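Local coordinates for protein bacteriocin (PDB 4FZL) that probably kills competing bacteria by degrading the peptidoglycan precursor lipid II, and binds a calcium ion, at residues D28-R32 and D33-I37; K40-L43 and K44-A48. All blocks are in the same frame, centred on the assembly; numbering follows the deposited sequence.

Contact 1: D28-R32 and D33-I37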
# COMPACT_ATOMS: atom_id res chain seq x y z
N ASP A 28 5.15 -20.51 -1.62
CA ASP A 28 5.87 -21.79 -1.67
C ASP A 28 6.93 -21.81 -0.53
O ASP A 28 7.13 -22.82 0.10
CB ASP A 28 6.58 -21.98 -3.00
CG ASP A 28 5.65 -22.32 -4.18
OD1 ASP A 28 4.49 -22.73 -4.00
OD2 ASP A 28 6.10 -22.25 -5.35
N GLN A 29 7.62 -20.67 -0.30
CA GLN A 29 8.63 -20.62 0.70
C GLN A 29 7.95 -20.84 2.07
O GLN A 29 8.46 -21.54 2.93
CB GLN A 29 9.40 -19.29 0.66
CG GLN A 29 10.23 -19.03 1.90
CD GLN A 29 11.43 -19.96 1.87
OE1 GLN A 29 12.38 -19.72 1.12
NE2 GLN A 29 11.41 -21.00 2.72
N ALA A 30 6.85 -20.15 2.30
CA ALA A 30 6.18 -20.24 3.59
C ALA A 30 5.73 -21.68 3.85
O ALA A 30 5.85 -22.18 4.95
CB ALA A 30 5.01 -19.24 3.71
N ARG A 31 5.22 -22.34 2.82
CA ARG A 31 4.80 -23.72 2.94
C ARG A 31 5.99 -24.61 3.31
O ARG A 31 5.89 -25.50 4.16
CB ARG A 31 4.16 -24.21 1.64
CG ARG A 31 3.71 -25.67 1.71
CD ARG A 31 3.19 -26.12 0.35
NE ARG A 31 1.95 -25.41 -0.04
CZ ARG A 31 0.70 -25.72 0.31
NH1 ARG A 31 0.43 -26.73 1.13
NH2 ARG A 31 -0.31 -24.97 -0.13
N ARG A 32 7.12 -24.34 2.66
CA ARG A 32 8.32 -25.19 2.83
C ARG A 32 8.88 -25.17 4.28
O ARG A 32 9.26 -26.21 4.83
CB ARG A 32 9.37 -24.86 1.75
CG ARG A 32 10.74 -25.43 1.93
CD ARG A 32 11.46 -25.46 0.57
NE ARG A 32 11.49 -24.13 0.00
CZ ARG A 32 10.77 -23.65 -1.02
NH1 ARG A 32 9.89 -24.40 -1.69
NH2 ARG A 32 10.96 -22.38 -1.37
N ASP A 33 8.90 -23.99 4.90
CA ASP A 33 9.51 -23.85 6.24
C ASP A 33 8.50 -23.52 7.30
O ASP A 33 8.86 -23.16 8.44
CB ASP A 33 10.69 -22.86 6.24
CG ASP A 33 10.28 -21.41 6.15
OD1 ASP A 33 9.07 -21.12 5.97
OD2 ASP A 33 11.18 -20.54 6.31
N SER A 34 7.22 -23.67 6.97
CA SER A 34 6.14 -23.36 7.97
C SER A 34 6.23 -21.94 8.58
O SER A 34 6.05 -21.75 9.80
CB SER A 34 5.98 -24.42 9.09
OG SER A 34 5.79 -25.64 8.50
N PHE A 35 6.32 -20.97 7.66
CA PHE A 35 6.52 -19.56 8.03
C PHE A 35 7.62 -19.47 9.06
O PHE A 35 7.45 -18.95 10.14
CB PHE A 35 5.23 -18.86 8.51
CG PHE A 35 5.36 -17.39 8.53
CD1 PHE A 35 5.61 -16.69 7.35
CD2 PHE A 35 5.29 -16.68 9.69
CE1 PHE A 35 5.79 -15.31 7.36
CE2 PHE A 35 5.46 -15.33 9.69
CZ PHE A 35 5.70 -14.63 8.53
N GLY A 36 8.74 -20.07 8.70
CA GLY A 36 9.94 -20.08 9.51
C GLY A 36 10.91 -18.95 9.24
O GLY A 36 10.51 -17.87 8.78
N ILE A 37 12.19 -19.20 9.56
CA ILE A 37 13.23 -18.13 9.45
C ILE A 37 13.34 -17.55 8.05
O ILE A 37 13.30 -16.33 7.91
CB ILE A 37 14.62 -18.60 9.95
CG1 ILE A 37 14.53 -18.89 11.45
CG2 ILE A 37 15.73 -17.60 9.60
CD1 ILE A 37 15.76 -19.66 11.98
O HOH W 1 4.18 -26.15 6.08
O HOH W 2 8.26 -26.90 7.60
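The carboxylate of D33 lies obliquely beside the amide end of Q29, with NE2 of Q29 3.6 Å from OD2 of D33 and the two flat groups turned 51° apart. Q29 reaches this place because its chain bends at the CB-CG bond (chi2 73°). D33 instead works forward. With chi1 at 74°, its CG is tucked between its own backbone N and carbonyl carbon, and OD1 accepts the N-H of G36 at 2.9 Å from above the carboxylate plane. This is an Asx motif in the link between helix 22-33 and helix 37-54; OD1 also bonds to S39 OG, so a short acid suits the junction, holding the turn to the first residues of the next helix. Behind it the chain still reaches back: D33 N bonds to Q29 O, and F35 N donates at 3.0 Å to A30 O, in the carbonyl plane on a lone pair. S34 turns the chain with a positive phi, and its small polar side chain suits the exposed bend: one water lies between S34 OG and R31 O and a second between S34 OG and R32 O, as solvent takes over where the helix ends. On the buried side, A30 CB meets the edge of the F35 ring, 4.5 Å from CD1, while L212 and L216 of helix 210-216 pack on A30 and F35 respectively.

Contact 2: K40-L43 and K44-A48; sequences KVAL and KTFAA
Helix 37-54 runs through the α-helical part of the protein, and K40-L43 with K44-A48 make up two consecutive turns of it. T45 binds the carbonyl of V41 twice: its OG1 donates to V41 O at 2.8 Å, while its backbone N reaches the same oxygen at 2.9 Å. The two donors come from opposite faces of the carbonyl plane, the hydroxyl standing 38° out of it. The hydroxyl gets there because OG1 lies beside its own backbone N (chi1 -59°) and so leans back along the helix. This satisfies a polar group in a buried place, where T45 also packs on Y63, I66 and I70 of helix 59-70.

On another side of the helix the F46 ring folds back over the preceding turn. One face carries A42 O, 3.2 Å above the ring plane and offset toward the rim, and this same oxygen accepts F46 N at 2.8 Å. The ring also makes apolar contacts: CZ of F46 is 4.1 Å from A42 CB, and CD2 of F46 is 4.2 Å from L43 CD1. Small A42 leaves room for the ring, whose edge-to-face partners are Y17 and F98. K44 lays its CG 3.6 Å from K40 O, then sends NZ on to hydrogen-bond E78 O and I81 O, with a cation-pi contact to F106. The backbone bonds follow the i to i-4 pattern of an α-helix, with the threonine hydroxyl sharing the carbonyl its own N-H uses, a common side-chain bond of threonine within helices.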
# COMPACT_ATOMS: atom_id res chain seq x y z
N LYS A 40 10.35 -15.40 7.25
CA LYS A 40 10.25 -14.17 8.07
C LYS A 40 11.29 -13.20 7.59
O LYS A 40 11.03 -11.99 7.46
CB LYS A 40 10.38 -14.49 9.54
CG LYS A 40 9.14 -15.20 10.13
CD LYS A 40 9.37 -15.51 11.59
CE LYS A 40 8.42 -16.54 12.16
NZ LYS A 40 8.87 -17.10 13.46
N VAL A 41 12.47 -13.73 7.31
CA VAL A 41 13.55 -12.83 6.83
C VAL A 41 13.20 -12.26 5.39
O VAL A 41 13.39 -11.05 5.13
CB VAL A 41 14.94 -13.51 6.79
CG1 VAL A 41 16.01 -12.63 6.09
CG2 VAL A 41 15.36 -13.84 8.22
N ALA A 42 12.64 -13.10 4.50
CA ALA A 42 12.12 -12.62 3.22
C ALA A 42 11.09 -11.50 3.43
O ALA A 42 11.19 -10.43 2.84
CB ALA A 42 11.60 -13.77 2.31
N LEU A 43 10.12 -11.72 4.32
CA LEU A 43 9.04 -10.77 4.49
C LEU A 43 9.58 -9.42 4.99
O LEU A 43 9.20 -8.35 4.51
CB LEU A 43 8.00 -11.36 5.44
CG LEU A 43 6.78 -10.45 5.65
CD1 LEU A 43 6.06 -10.08 4.37
CD2 LEU A 43 5.79 -11.15 6.59
N LYS A 44 10.50 -9.48 5.98
CA LYS A 44 11.14 -8.28 6.43
C LYS A 44 12.00 -7.55 5.39
O LYS A 44 12.07 -6.32 5.37
CB LYS A 44 11.88 -8.54 7.76
CG LYS A 44 11.00 -8.77 8.98
CD LYS A 44 11.71 -8.85 10.34
CE LYS A 44 12.28 -10.19 10.56
NZ LYS A 44 12.95 -10.20 11.92
N THR A 45 12.62 -8.33 4.52
CA THR A 45 13.39 -7.76 3.43
C THR A 45 12.43 -7.05 2.46
O THR A 45 12.78 -5.98 1.93
CB THR A 45 14.24 -8.84 2.72
OG1 THR A 45 15.12 -9.42 3.68
CG2 THR A 45 15.02 -8.29 1.43
N PHE A 46 11.27 -7.70 2.15
CA PHE A 46 10.31 -7.03 1.28
C PHE A 46 9.92 -5.66 1.89
O PHE A 46 9.75 -4.67 1.14
CB PHE A 46 9.03 -7.84 1.06
CG PHE A 46 9.19 -9.21 0.49
CD1 PHE A 46 10.30 -9.61 -0.26
CD2 PHE A 46 8.22 -10.14 0.72
CE1 PHE A 46 10.42 -10.88 -0.71
CE2 PHE A 46 8.29 -11.43 0.20
CZ PHE A 46 9.42 -11.79 -0.51
N ALA A 47 9.65 -5.66 3.20
CA ALA A 47 9.25 -4.40 3.77
C ALA A 47 10.35 -3.35 3.70
O ALA A 47 10.08 -2.17 3.46
CB ALA A 47 8.90 -4.66 5.19
N ALA A 48 11.58 -3.79 3.96
CA ALA A 48 12.71 -2.87 3.85
C ALA A 48 12.90 -2.34 2.41
O ALA A 48 13.29 -1.15 2.21
CB ALA A 48 13.99 -3.55 4.37

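Contacts 1 and 2 follow one another along the chain: 28-37 ends helix 22-33 and turns into helix 37-54, whose early turns form 40-48. Their centres are about 13 Å apart, and F35 joins them directly. Its backbone O lies 3.3 Å from CE of K40, and its ring reaches the next turn, with CZ of F35 4.0 Å from CD2 of L43. The aromatic residue of the turn thus packs against the helix that the turn leads into. Contact 1 is the more peripheral, its centre about 24 Å from the centre of the chain, against about 15 Å for the centre of contact 2. Both lie away from the calcium site at L165, N167 and D195.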